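Designed Anbu Protein (Synthetic construct, PDB 5LOY) forms a helical assembly and, as a consensus-designed Anbu (ancestral beta subunit) related to the proteasome, is probably an N-terminal nucleophile hydrolase acting in protein degradation. Local coordinates at residues F14-R19 with V45-G50; T29-H34 with P190-V195; P123-I128 with P142-G147. All coordinates share one frame; numbering follows the deposited sequence.

Contact 1. Residues F14-R19 with V45-G50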
ATOM      1  N   PHE A  14      18.294  -6.353  -5.964  1.00 30.02           N
ATOM      2  CA  PHE A  14      17.640  -6.886  -4.771  1.00 29.27           C
ATOM      3  C   PHE A  14      17.785  -5.925  -3.622  1.00 29.69           C
ATOM      4  O   PHE A  14      18.869  -5.367  -3.409  1.00 30.53           O
ATOM      5  CB  PHE A  14      18.285  -8.197  -4.323  1.00 29.72           C
ATOM      6  CG  PHE A  14      18.295  -9.265  -5.374  1.00 30.06           C
ATOM      7  CD1 PHE A  14      17.241 -10.129  -5.491  1.00 29.99           C
ATOM      8  CD2 PHE A  14      19.402  -9.444  -6.203  1.00 31.34           C
ATOM      9  CE1 PHE A  14      17.258 -11.137  -6.440  1.00 30.66           C
ATOM     10  CE2 PHE A  14      19.432 -10.456  -7.139  1.00 31.66           C
ATOM     11  CZ  PHE A  14      18.354 -11.301  -7.259  1.00 31.54           C
ATOM     12  N   ALA A  15      16.719  -5.764  -2.839  1.00 29.25           N
ATOM     13  CA  ALA A  15      16.796  -4.937  -1.642  1.00 30.37           C
ATOM     14  C   ALA A  15      15.943  -5.493  -0.531  1.00 29.74           C
ATOM     15  O   ALA A  15      14.869  -6.042  -0.780  1.00 30.96           O
ATOM     16  CB  ALA A  15      16.356  -3.527  -1.973  1.00 30.83           C
ATOM     17  N   SER A  16      16.395  -5.333   0.698  1.00 30.24           N
ATOM     18  CA  SER A  16      15.631  -5.813   1.845  1.00 31.41           C
ATOM     19  C   SER A  16      15.922  -4.988   3.067  1.00 33.33           C
ATOM     20  O   SER A  16      17.027  -4.496   3.204  1.00 35.64           O
ATOM     21  CB  SER A  16      15.979  -7.279   2.147  1.00 30.89           C
ATOM     22  OG  SER A  16      17.360  -7.408   2.434  1.00 31.30           O
ATOM     23  N   ASP A  17      14.944  -4.859   3.960  1.00 34.71           N
ATOM     24  CA  ASP A  17      15.137  -4.152   5.229  1.00 37.51           C
ATOM     25  C   ASP A  17      15.534  -5.157   6.318  1.00 37.44           C
ATOM     26  O   ASP A  17      15.839  -6.310   6.006  1.00 38.34           O
ATOM     27  CB  ASP A  17      13.863  -3.423   5.630  1.00 39.48           C
ATOM     28  CG  ASP A  17      12.869  -4.333   6.342  1.00 43.65           C
ATOM     29  OD1 ASP A  17      12.725  -5.490   5.878  1.00 43.10           O
ATOM     30  OD2 ASP A  17      12.266  -3.902   7.372  1.00 44.42           O
ATOM     31  N   SER A  18      15.537  -4.738   7.585  1.00 35.71           N
ATOM     32  CA  SER A  18      15.970  -5.629   8.671  1.00 35.93           C
ATOM     33  C   SER A  18      15.078  -5.659   9.908  1.00 35.64           C
ATOM     34  O   SER A  18      15.379  -6.345  10.861  1.00 36.12           O
ATOM     35  CB  SER A  18      17.407  -5.291   9.086  1.00 36.93           C
ATOM     36  OG  SER A  18      17.535  -3.920   9.438  1.00 39.15           O
ATOM     37  N   ARG A  19      13.978  -4.935   9.897  1.00 36.47           N
ATOM     38  CA  ARG A  19      13.149  -4.858  11.072  1.00 38.27           C
ATOM     39  C   ARG A  19      12.268  -6.111  11.127  1.00 37.99           C
ATOM     40  O   ARG A  19      11.593  -6.459  10.170  1.00 36.71           O
ATOM     41  CB  ARG A  19      12.334  -3.587  11.045  1.00 39.34           C
ATOM     42  CG  ARG A  19      11.578  -3.321  12.323  1.00 41.55           C
ATOM     43  CD  ARG A  19      11.008  -1.910  12.342  1.00 42.25           C
ATOM     44  NE  ARG A  19      12.000  -0.868  12.581  1.00 42.97           N
ATOM     45  CZ  ARG A  19      11.710   0.440  12.643  1.00 41.92           C
ATOM     46  NH1 ARG A  19      10.478   0.865  12.447  1.00 41.42           N
ATOM     47  NH2 ARG A  19      12.655   1.323  12.887  1.00 40.86           N
ATOM     48  N   VAL A  45      20.872 -15.233  -4.996  1.00 37.99           N
ATOM     49  CA  VAL A  45      20.498 -14.376  -3.885  1.00 37.68           C
ATOM     50  C   VAL A  45      19.129 -14.761  -3.376  1.00 36.17           C
ATOM     51  O   VAL A  45      18.205 -14.908  -4.169  1.00 35.41           O
ATOM     52  CB  VAL A  45      20.404 -12.909  -4.312  1.00 37.87           C
ATOM     53  CG1 VAL A  45      20.098 -12.033  -3.108  1.00 37.56           C
ATOM     54  CG2 VAL A  45      21.687 -12.466  -4.981  1.00 39.38           C
ATOM     55  N   LEU A  46      19.018 -14.920  -2.056  1.00 36.40           N
ATOM     56  CA  LEU A  46      17.777 -15.330  -1.391  1.00 35.33           C
ATOM     57  C   LEU A  46      17.316 -14.270  -0.376  1.00 34.27           C
ATOM     58  O   LEU A  46      18.077 -13.881   0.500  1.00 35.78           O
ATOM     59  CB  LEU A  46      17.999 -16.677  -0.703  1.00 35.91           C
ATOM     60  CG  LEU A  46      16.848 -17.278   0.112  1.00 35.91           C
ATOM     61  CD1 LEU A  46      15.687 -17.682  -0.787  1.00 36.28           C
ATOM     62  CD2 LEU A  46      17.329 -18.482   0.888  1.00 36.43           C
ATOM     63  N   LEU A  47      16.086 -13.789  -0.517  1.00 33.53           N
ATOM     64  CA  LEU A  47      15.506 -12.842   0.421  1.00 33.25           C
ATOM     65  C   LEU A  47      14.379 -13.549   1.163  1.00 33.41           C
ATOM     66  O   LEU A  47      13.589 -14.273   0.545  1.00 32.59           O
ATOM     67  CB  LEU A  47      14.952 -11.610  -0.301  1.00 32.53           C
ATOM     68  CG  LEU A  47      15.830 -10.934  -1.351  1.00 32.88           C
ATOM     69  CD1 LEU A  47      15.083  -9.781  -2.014  1.00 32.09           C
ATOM     70  CD2 LEU A  47      17.145 -10.431  -0.773  1.00 33.18           C
ATOM     71  N   THR A  48      14.294 -13.277   2.467  1.00 32.91           N
ATOM     72  CA  THR A  48      13.341 -13.917   3.352  1.00 35.30           C
ATOM     73  C   THR A  48      12.260 -12.991   3.952  1.00 34.75           C
ATOM     74  O   THR A  48      12.487 -11.805   4.177  1.00 35.20           O
ATOM     75  CB  THR A  48      14.074 -14.579   4.528  1.00 37.74           C
ATOM     76  OG1 THR A  48      14.633 -13.579   5.382  1.00 38.27           O
ATOM     77  CG2 THR A  48      15.180 -15.462   4.017  1.00 39.00           C
ATOM     78  N   ALA A  49      11.094 -13.555   4.241  1.00 33.34           N
ATOM     79  CA  ALA A  49      10.042 -12.836   4.964  1.00 32.41           C
ATOM     80  C   ALA A  49       9.167 -13.795   5.756  1.00 32.42           C
ATOM     81  O   ALA A  49       9.040 -14.970   5.404  1.00 34.10           O
ATOM     82  CB  ALA A  49       9.188 -12.072   3.992  1.00 31.97           C
ATOM     83  N   GLY A  50       8.550 -13.286   6.808  1.00 31.47           N
ATOM     84  CA  GLY A  50       7.632 -14.065   7.640  1.00 31.24           C
ATOM     85  C   GLY A  50       8.276 -14.464   8.938  1.00 31.64           C
ATOM     86  O   GLY A  50       9.191 -13.840   9.409  1.00 31.21           O
TER
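F14 and V45 reach toward each other tip to tip, and the evidence that V45 meets a ring face is direct: its CB stands 3.9 Å from the centroid of the F14 ring, 12° off the ring normal, a CH-pi contact. Both methyls of the valine lie on the same side of the ring plane but serve different parts of it. V45 CG2 overhangs the rim at the CD2-CE2 side and touches F14 CE2 at 3.7 Å, the closest pair between the segments. V45 CG1 sits above the ring, toward its root, 4.0 Å from F14 CG. The phenyl group is placed for this by its first torsion, CG anti to the carbonyl carbon (chi1 -57°).

L47 approaches the ring differently. Its CD1 lies near the ring plane, at the edge, 4.1 Å from F14 CD1, and the two side chains cross obliquely. The same methyl comes within 3.9 Å of A15 O, while L47 CD2 faces S16 OG more loosely, at 4.4 Å. F14 is thus touched on a face by one residue and on an edge by another. M33 of strand 33-38 also packs on F14, S16 and L47, and L194 packs on both F14 and V45.

No hydrogen bond joins the segments. Their strand axes approach to 8.4 Å and cross at 31°, too far apart for pairing within one sheet, so packing, nearly all of it by side chains, makes the join. Beyond S16, D17 closes an Asx turn by accepting from R19 N, and its carboxylate also binds T1 N, a placement consistent with the active site of proteasome beta subunits. The packing itself is that of two sheets laid face to face, the central beta-beta interface of the layered alpha-beta-beta-alpha Ntn-hydrolase fold.

Contact 2. Residues T29-H34 with P190-V195; sequences TFRKMH and PLDLLV
R31 and D192 form the one charged pair across this contact, with R31 NH2 3.1 Å from D192 OD1. The geometry marks it as a salt bridge of charges only: the oxygen sits well out of the guanidinium plane, no N-H points at it, and the guanidinium and carboxylate planes are 43° apart. The other carboxylate oxygen is engaged through a water, which accepts from K32 N at 2.7 Å and donates to D192 OD2 at 2.8 Å, so a backbone amide helps to fix the rotation of the carboxylate.

Beside the polar pair, M33 makes the apolar half. Its chain runs out extended, CG anti to the backbone N (chi1 -180°), and bends only at the thioether. This brings M33 SD to 3.9 Å from L194 CB and sets M33 CE 4.0 Å from D192 CB, packing across the two sheets of the Ntn-hydrolase sandwich. At the other end T29 CG2 meets P190 CD tip to tip at 4.1 Å.

The next shell positions these groups. D192 OD2 has a further, long and weak ion pair with R208, whose NH2 also lies close to R31 NH1; the negative D192 probably eases that like-charge approach. K32 NZ hydrogen-bonds to T20 OG1 and weakly to T1 OG1, consistent with the threonine-lysine site of proteasome beta subunits.

The touching parts, 29-33 and 190-194, run in nearly the same direction, their end-to-end directions 5° apart, but the segments bond to different strands. D192 pairs its backbone with S16 of strand 11-21, whereas H34 pairs with L46 of strand 42-50. Behind the 190-195 segment, L191 packs on L174 and F177 of helix 166-183, and W239 of the second subunit rests on L193 and V195.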
ATOM      1  N   THR A  29      16.718  -6.318  14.851  1.00 43.51           N
ATOM      2  CA  THR A  29      17.384  -6.282  13.570  1.00 42.16           C
ATOM      3  C   THR A  29      17.908  -7.678  13.208  1.00 40.45           C
ATOM      4  O   THR A  29      18.661  -8.291  13.953  1.00 40.68           O
ATOM      5  CB  THR A  29      18.511  -5.238  13.646  1.00 43.79           C
ATOM      6  OG1 THR A  29      17.953  -3.995  14.074  1.00 43.74           O
ATOM      7  CG2 THR A  29      19.169  -5.023  12.303  1.00 42.85           C
ATOM      8  N   PHE A  30      17.454  -8.170  12.068  1.00 38.72           N
ATOM      9  CA  PHE A  30      17.963  -9.397  11.460  1.00 38.48           C
ATOM     10  C   PHE A  30      18.071  -9.171   9.958  1.00 38.51           C
ATOM     11  O   PHE A  30      17.125  -8.739   9.329  1.00 35.76           O
ATOM     12  CB  PHE A  30      17.030 -10.578  11.717  1.00 36.51           C
ATOM     13  CG  PHE A  30      17.104 -11.121  13.106  1.00 36.80           C
ATOM     14  CD1 PHE A  30      16.322 -10.593  14.114  1.00 37.08           C
ATOM     15  CD2 PHE A  30      17.929 -12.182  13.405  1.00 37.30           C
ATOM     16  CE1 PHE A  30      16.386 -11.093  15.404  1.00 38.78           C
ATOM     17  CE2 PHE A  30      17.989 -12.700  14.690  1.00 39.13           C
ATOM     18  CZ  PHE A  30      17.222 -12.148  15.696  1.00 39.73           C
ATOM     19  N   ARG A  31      19.239  -9.467   9.403  1.00 42.65           N
ATOM     20  CA  ARG A  31      19.492  -9.378   7.957  1.00 46.15           C
ATOM     21  C   ARG A  31      18.597 -10.380   7.181  1.00 42.80           C
ATOM     22  O   ARG A  31      18.444 -11.508   7.612  1.00 41.52           O
ATOM     23  CB  ARG A  31      20.983  -9.681   7.729  1.00 53.78           C
ATOM     24  CG  ARG A  31      21.523  -9.429   6.328  1.00 64.17           C
ATOM     25  CD  ARG A  31      22.949  -9.974   6.145  1.00 71.08           C
ATOM     26  NE  ARG A  31      23.781  -9.043   5.367  1.00 75.95           N
ATOM     27  CZ  ARG A  31      24.594  -8.121   5.890  1.00 74.91           C
ATOM     28  NH1 ARG A  31      24.729  -7.979   7.199  1.00 73.82           N
ATOM     29  NH2 ARG A  31      25.285  -7.331   5.086  1.00 78.05           N
ATOM     30  N   LYS A  32      18.041  -9.973   6.043  1.00 39.89           N
ATOM     31  CA  LYS A  32      17.146 -10.828   5.275  1.00 39.47           C
ATOM     32  C   LYS A  32      17.636 -11.213   3.884  1.00 37.94           C
ATOM     33  O   LYS A  32      16.903 -11.827   3.116  1.00 36.76           O
ATOM     34  CB  LYS A  32      15.799 -10.136   5.153  1.00 42.46           C
ATOM     35  CG  LYS A  32      15.154  -9.859   6.510  1.00 47.61           C
ATOM     36  CD  LYS A  32      13.936  -8.980   6.330  1.00 52.26           C
ATOM     37  CE  LYS A  32      13.450  -8.349   7.634  1.00 56.63           C
ATOM     38  NZ  LYS A  32      12.999  -9.389   8.592  1.00 58.24           N
ATOM     39  N   MET A  33      18.883 -10.868   3.573  1.00 38.64           N
ATOM     40  CA  MET A  33      19.509 -11.145   2.290  1.00 38.55           C
ATOM     41  C   MET A  33      20.638 -12.129   2.516  1.00 39.54           C
ATOM     42  O   MET A  33      21.487 -11.917   3.401  1.00 40.87           O
ATOM     43  CB  MET A  33      20.053  -9.857   1.679  1.00 39.71           C
ATOM     44  CG  MET A  33      20.732 -10.024   0.322  1.00 42.41           C
ATOM     45  SD  MET A  33      21.334  -8.490  -0.413  1.00 46.06           S
ATOM     46  CE  MET A  33      19.783  -7.692  -0.810  1.00 40.41           C
ATOM     47  N   HIS A  34      20.633 -13.207   1.718  1.00 38.26           N
ATOM     48  CA  HIS A  34      21.640 -14.270   1.785  1.00 40.60           C
ATOM     49  C   HIS A  34      22.164 -14.550   0.370  1.00 41.06           C
ATOM     50  O   HIS A  34      21.390 -14.733  -0.568  1.00 39.59           O
ATOM     51  CB  HIS A  34      21.050 -15.555   2.376  1.00 41.47           C
ATOM     52  CG  HIS A  34      20.331 -15.349   3.668  1.00 44.24           C
ATOM     53  ND1 HIS A  34      20.912 -15.593   4.895  1.00 47.06           N
ATOM     54  CD2 HIS A  34      19.082 -14.889   3.928  1.00 45.13           C
ATOM     55  CE1 HIS A  34      20.048 -15.310   5.855  1.00 46.40           C
ATOM     56  NE2 HIS A  34      18.932 -14.875   5.295  1.00 46.54           N
ATOM     57  N   PRO A 190      18.569  -0.933   9.202  1.00 41.01           N
ATOM     58  CA  PRO A 190      19.325  -0.866   7.940  1.00 39.65           C
ATOM     59  C   PRO A 190      18.779  -1.694   6.800  1.00 39.01           C
ATOM     60  O   PRO A 190      18.192  -2.748   7.071  1.00 38.44           O
ATOM     61  CB  PRO A 190      20.707  -1.383   8.337  1.00 40.28           C
ATOM     62  CG  PRO A 190      20.499  -2.160   9.604  1.00 41.16           C
ATOM     63  CD  PRO A 190      19.396  -1.446  10.311  1.00 41.00           C
ATOM     64  N   LEU A 191      18.992  -1.223   5.554  1.00 39.07           N
ATOM     65  CA  LEU A 191      18.704  -2.001   4.343  1.00 39.30           C
ATOM     66  C   LEU A 191      19.933  -2.630   3.798  1.00 39.58           C
ATOM     67  O   LEU A 191      21.022  -2.131   3.992  1.00 39.96           O
ATOM     68  CB  LEU A 191      18.217  -1.154   3.164  1.00 41.15           C
ATOM     69  CG  LEU A 191      17.266  -0.005   3.427  1.00 42.82           C
ATOM     70  CD1 LEU A 191      16.846   0.586   2.102  1.00 42.66           C
ATOM     71  CD2 LEU A 191      16.065  -0.493   4.222  1.00 45.05           C
ATOM     72  N   ASP A 192      19.724  -3.719   3.065  1.00 40.36           N
ATOM     73  CA  ASP A 192      20.740  -4.332   2.229  1.00 42.44           C
ATOM     74  C   ASP A 192      20.335  -4.106   0.769  1.00 39.08           C
ATOM     75  O   ASP A 192      19.148  -4.169   0.422  1.00 37.69           O
ATOM     76  CB  ASP A 192      20.896  -5.822   2.566  1.00 46.55           C
ATOM     77  CG  ASP A 192      21.543  -6.048   3.944  1.00 54.75           C
ATOM     78  OD1 ASP A 192      22.786  -5.900   4.052  1.00 63.64           O
ATOM     79  OD2 ASP A 192      20.811  -6.328   4.939  1.00 60.52           O
ATOM     80  N   LEU A 193      21.325  -3.778  -0.052  1.00 37.84           N
ATOM     81  CA  LEU A 193      21.128  -3.523  -1.460  1.00 36.83           C
ATOM     82  C   LEU A 193      22.179  -4.271  -2.282  1.00 38.39           C
ATOM     83  O   LEU A 193      23.382  -4.174  -1.990  1.00 38.62           O
ATOM     84  CB  LEU A 193      21.256  -2.034  -1.736  1.00 37.41           C
ATOM     85  CG  LEU A 193      21.193  -1.647  -3.225  1.00 38.06           C
ATOM     86  CD1 LEU A 193      19.785  -1.873  -3.779  1.00 36.51           C
ATOM     87  CD2 LEU A 193      21.618  -0.197  -3.432  1.00 39.69           C
ATOM     88  N   LEU A 194      21.733  -5.005  -3.309  1.00 37.90           N
ATOM     89  CA  LEU A 194      22.649  -5.732  -4.193  1.00 38.69           C
ATOM     90  C   LEU A 194      22.255  -5.523  -5.638  1.00 37.52           C
ATOM     91  O   LEU A 194      21.097  -5.688  -5.999  1.00 36.92           O
ATOM     92  CB  LEU A 194      22.636  -7.207  -3.835  1.00 38.55           C
ATOM     93  CG  LEU A 194      23.717  -8.078  -4.463  1.00 41.16           C
ATOM     94  CD1 LEU A 194      23.917  -9.331  -3.610  1.00 41.98           C
ATOM     95  CD2 LEU A 194      23.403  -8.466  -5.899  1.00 40.70           C
ATOM     96  N   VAL A 195      23.229  -5.144  -6.450  1.00 39.14           N
ATOM     97  CA  VAL A 195      23.020  -4.873  -7.870  1.00 39.71           C
ATOM     98  C   VAL A 195      23.924  -5.780  -8.680  1.00 40.00           C
ATOM     99  O   VAL A 195      25.134  -5.752  -8.509  1.00 40.52           O
ATOM    100  CB  VAL A 195      23.354  -3.402  -8.228  1.00 40.81           C
ATOM    101  CG1 VAL A 195      23.270  -3.181  -9.743  1.00 42.42           C
ATOM    102  CG2 VAL A 195      22.413  -2.457  -7.516  1.00 39.33           C
TER
HETATM  103  O   HOH W   1      18.289  -7.392   5.225  1.00 34.22           O

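Contact 3. Residues P123-I128 with P142-G147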
ATOM      1  N   PRO A 123      19.842 -14.453 -16.536  1.00 46.50           N
ATOM      2  CA  PRO A 123      19.423 -14.139 -15.163  1.00 44.32           C
ATOM      3  C   PRO A 123      17.939 -14.411 -14.976  1.00 42.67           C
ATOM      4  O   PRO A 123      17.160 -14.140 -15.890  1.00 43.24           O
ATOM      5  CB  PRO A 123      19.712 -12.630 -15.016  1.00 43.30           C
ATOM      6  CG  PRO A 123      20.561 -12.257 -16.180  1.00 45.98           C
ATOM      7  CD  PRO A 123      20.287 -13.253 -17.268  1.00 47.36           C
ATOM      8  N   ARG A 124      17.563 -14.935 -13.805  1.00 41.19           N
ATOM      9  CA  ARG A 124      16.181 -15.332 -13.525  1.00 39.77           C
ATOM     10  C   ARG A 124      15.771 -14.944 -12.099  1.00 37.87           C
ATOM     11  O   ARG A 124      16.625 -14.754 -11.221  1.00 37.51           O
ATOM     12  CB  ARG A 124      16.008 -16.834 -13.741  1.00 40.78           C
ATOM     13  CG  ARG A 124      16.263 -17.284 -15.171  1.00 43.86           C
ATOM     14  CD  ARG A 124      16.330 -18.800 -15.301  1.00 45.33           C
ATOM     15  NE  ARG A 124      14.999 -19.402 -15.340  1.00 46.36           N
ATOM     16  CZ  ARG A 124      14.753 -20.706 -15.482  1.00 47.02           C
ATOM     17  NH1 ARG A 124      15.756 -21.589 -15.569  1.00 48.07           N
ATOM     18  NH2 ARG A 124      13.497 -21.134 -15.518  1.00 45.66           N
ATOM     19  N   LEU A 125      14.465 -14.827 -11.888  1.00 35.92           N
ATOM     20  CA  LEU A 125      13.916 -14.332 -10.640  1.00 34.94           C
ATOM     21  C   LEU A 125      12.620 -15.074 -10.293  1.00 34.49           C
ATOM     22  O   LEU A 125      11.714 -15.165 -11.141  1.00 33.66           O
ATOM     23  CB  LEU A 125      13.616 -12.853 -10.788  1.00 34.71           C
ATOM     24  CG  LEU A 125      13.073 -12.161  -9.538  1.00 35.02           C
ATOM     25  CD1 LEU A 125      14.140 -12.173  -8.449  1.00 36.75           C
ATOM     26  CD2 LEU A 125      12.630 -10.733  -9.832  1.00 35.03           C
ATOM     27  N   PHE A 126      12.532 -15.572  -9.051  1.00 32.86           N
ATOM     28  CA  PHE A 126      11.389 -16.380  -8.593  1.00 32.24           C
ATOM     29  C   PHE A 126      10.787 -15.881  -7.291  1.00 30.92           C
ATOM     30  O   PHE A 126      11.489 -15.281  -6.472  1.00 30.70           O
ATOM     31  CB  PHE A 126      11.818 -17.818  -8.357  1.00 32.90           C
ATOM     32  CG  PHE A 126      12.209 -18.540  -9.601  1.00 33.93           C
ATOM     33  CD1 PHE A 126      13.464 -18.375 -10.130  1.00 34.27           C
ATOM     34  CD2 PHE A 126      11.323 -19.372 -10.251  1.00 34.87           C
ATOM     35  CE1 PHE A 126      13.826 -19.041 -11.286  1.00 35.76           C
ATOM     36  CE2 PHE A 126      11.677 -20.030 -11.423  1.00 35.70           C
ATOM     37  CZ  PHE A 126      12.927 -19.856 -11.941  1.00 36.32           C
ATOM     38  N   LEU A 127       9.494 -16.153  -7.105  1.00 31.09           N
ATOM     39  CA  LEU A 127       8.792 -15.909  -5.836  1.00 31.20           C
ATOM     40  C   LEU A 127       8.334 -17.243  -5.287  1.00 32.91           C
ATOM     41  O   LEU A 127       7.660 -17.997  -5.996  1.00 33.39           O
ATOM     42  CB  LEU A 127       7.595 -15.010  -6.064  1.00 31.44           C
ATOM     43  CG  LEU A 127       6.628 -14.759  -4.903  1.00 33.18           C
ATOM     44  CD1 LEU A 127       7.316 -14.092  -3.738  1.00 33.05           C
ATOM     45  CD2 LEU A 127       5.480 -13.869  -5.354  1.00 33.47           C
ATOM     46  N   ILE A 128       8.719 -17.559  -4.051  1.00 33.81           N
ATOM     47  CA  ILE A 128       8.289 -18.808  -3.426  1.00 35.86           C
ATOM     48  C   ILE A 128       7.222 -18.502  -2.402  1.00 35.99           C
ATOM     49  O   ILE A 128       7.434 -17.721  -1.468  1.00 37.33           O
ATOM     50  CB  ILE A 128       9.442 -19.575  -2.762  1.00 36.12           C
ATOM     51  CG1 ILE A 128      10.446 -20.049  -3.799  1.00 38.29           C
ATOM     52  CG2 ILE A 128       8.934 -20.811  -2.075  1.00 37.97           C
ATOM     53  CD1 ILE A 128      11.507 -19.033  -4.113  1.00 38.12           C
ATOM     54  N   PRO A 142       8.002  -7.935 -14.130  1.00 36.97           N
ATOM     55  CA  PRO A 142       9.449  -7.945 -13.923  1.00 37.79           C
ATOM     56  C   PRO A 142       9.927  -7.762 -12.481  1.00 36.61           C
ATOM     57  O   PRO A 142      11.133  -7.790 -12.247  1.00 39.30           O
ATOM     58  CB  PRO A 142       9.909  -6.749 -14.755  1.00 37.58           C
ATOM     59  CG  PRO A 142       8.787  -5.773 -14.595  1.00 36.61           C
ATOM     60  CD  PRO A 142       7.534  -6.609 -14.569  1.00 36.59           C
ATOM     61  N   PHE A 143       9.030  -7.603 -11.522  1.00 33.06           N
ATOM     62  CA  PHE A 143       9.474  -7.555 -10.140  1.00 32.59           C
ATOM     63  C   PHE A 143       8.554  -8.326  -9.193  1.00 31.00           C
ATOM     64  O   PHE A 143       7.392  -8.561  -9.505  1.00 30.45           O
ATOM     65  CB  PHE A 143       9.634  -6.094  -9.686  1.00 33.49           C
ATOM     66  CG  PHE A 143       8.331  -5.344  -9.537  1.00 31.88           C
ATOM     67  CD1 PHE A 143       7.629  -5.374  -8.340  1.00 32.99           C
ATOM     68  CD2 PHE A 143       7.818  -4.590 -10.597  1.00 32.21           C
ATOM     69  CE1 PHE A 143       6.410  -4.692  -8.195  1.00 32.15           C
ATOM     70  CE2 PHE A 143       6.621  -3.912 -10.468  1.00 31.32           C
ATOM     71  CZ  PHE A 143       5.908  -3.965  -9.264  1.00 31.04           C
ATOM     72  N   PHE A 144       9.099  -8.678  -8.023  1.00 29.90           N
ATOM     73  CA  PHE A 144       8.349  -9.300  -6.938  1.00 29.75           C
ATOM     74  C   PHE A 144       8.632  -8.594  -5.624  1.00 29.35           C
ATOM     75  O   PHE A 144       9.685  -7.989  -5.440  1.00 30.19           O
ATOM     76  CB  PHE A 144       8.740 -10.759  -6.763  1.00 29.77           C
ATOM     77  CG  PHE A 144       8.324 -11.664  -7.900  1.00 30.67           C
ATOM     78  CD1 PHE A 144       7.024 -11.667  -8.391  1.00 30.59           C
ATOM     79  CD2 PHE A 144       9.226 -12.587  -8.409  1.00 31.25           C
ATOM     80  CE1 PHE A 144       6.655 -12.525  -9.412  1.00 31.42           C
ATOM     81  CE2 PHE A 144       8.860 -13.451  -9.408  1.00 33.02           C
ATOM     82  CZ  PHE A 144       7.571 -13.410  -9.926  1.00 32.85           C
ATOM     83  N   GLN A 145       7.689  -8.711  -4.698  1.00 30.14           N
ATOM     84  CA  GLN A 145       7.810  -8.101  -3.370  1.00 30.51           C
ATOM     85  C   GLN A 145       7.279  -9.067  -2.347  1.00 30.49           C
ATOM     86  O   GLN A 145       6.289  -9.756  -2.612  1.00 31.19           O
ATOM     87  CB  GLN A 145       6.914  -6.862  -3.253  1.00 31.51           C
ATOM     88  CG  GLN A 145       7.008  -5.801  -4.345  1.00 32.00           C
ATOM     89  CD  GLN A 145       5.901  -4.776  -4.176  1.00 31.90           C
ATOM     90  OE1 GLN A 145       4.762  -5.010  -4.564  1.00 31.54           O
ATOM     91  NE2 GLN A 145       6.236  -3.633  -3.566  1.00 32.89           N
ATOM     92  N   ILE A 146       7.878  -9.072  -1.166  1.00 30.23           N
ATOM     93  CA  ILE A 146       7.347  -9.850  -0.039  1.00 29.78           C
ATOM     94  C   ILE A 146       7.414  -8.991   1.222  1.00 30.67           C
ATOM     95  O   ILE A 146       8.188  -8.020   1.265  1.00 29.22           O
ATOM     96  CB  ILE A 146       8.114 -11.167   0.177  1.00 30.68           C
ATOM     97  CG1 ILE A 146       9.595 -10.923   0.425  1.00 31.12           C
ATOM     98  CG2 ILE A 146       7.958 -12.091  -1.029  1.00 31.45           C
ATOM     99  CD1 ILE A 146      10.405 -12.196   0.556  1.00 33.96           C
ATOM    100  N   GLY A 147       6.615  -9.345   2.236  1.00 31.09           N
ATOM    101  CA  GLY A 147       6.524  -8.559   3.483  1.00 31.53           C
ATOM    102  C   GLY A 147       5.352  -7.614   3.442  1.00 31.89           C
ATOM    103  O   GLY A 147       4.303  -7.983   2.954  1.00 30.24           O
TER
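L127 is pressed against F144, and its side chain can be traced atom by atom. At the root, L127 CB stands over the face of the F144 ring, 3.8 Å from the centroid and 12° off the normal, a CH-pi contact. With CG anti to the backbone N (chi1 173°), the two methyls then part company. CD2 stays by the ring, 4.1 Å from F144 CD1. CD1, at the other tip, closes on I146 CG2 at 3.4 Å, the two side chains sliding past each other in opposite directions.

The ring has further neighbours. L125 O lies at its edge, near the plane and 3.8 Å from F144 CE2, while L125 CG packs 4.0 Å from F144 CD2. An alanine in place of F144 would probably open a gap between the strands, leaving L127 CB and L125 CG without the ring they pack on.

No hydrogen bond spans the segments, whose strand axes come no nearer than 7.7 Å. The join between strands 124-128 and 143-147, which belong to different sheets, therefore rests on shape and apolar burial, with one aromatic face as its centre.

In the fold
Contacts 1, 2 and 3 all bridge the same two antiparallel sheets. Contacts 1 and 2 are near neighbours, centres about 6 Å apart, and use adjacent strands on each side: 11-21 beside 191-197, and 42-50 beside 33-38. Contact 3 lies about 11 Å from contact 1 and 15 Å from contact 2, between centres. It still touches contact 1, where A49 CB meets I146 CD1 at 3.6 Å and F14 CE1 meets L125 CD1 at 3.9 Å. Along the chain the segments of contacts 1 and 2 alternate, and contact 3 falls within the long span between 34 and 190. The continuous interlayer core thus ties early and late parts of the chain together.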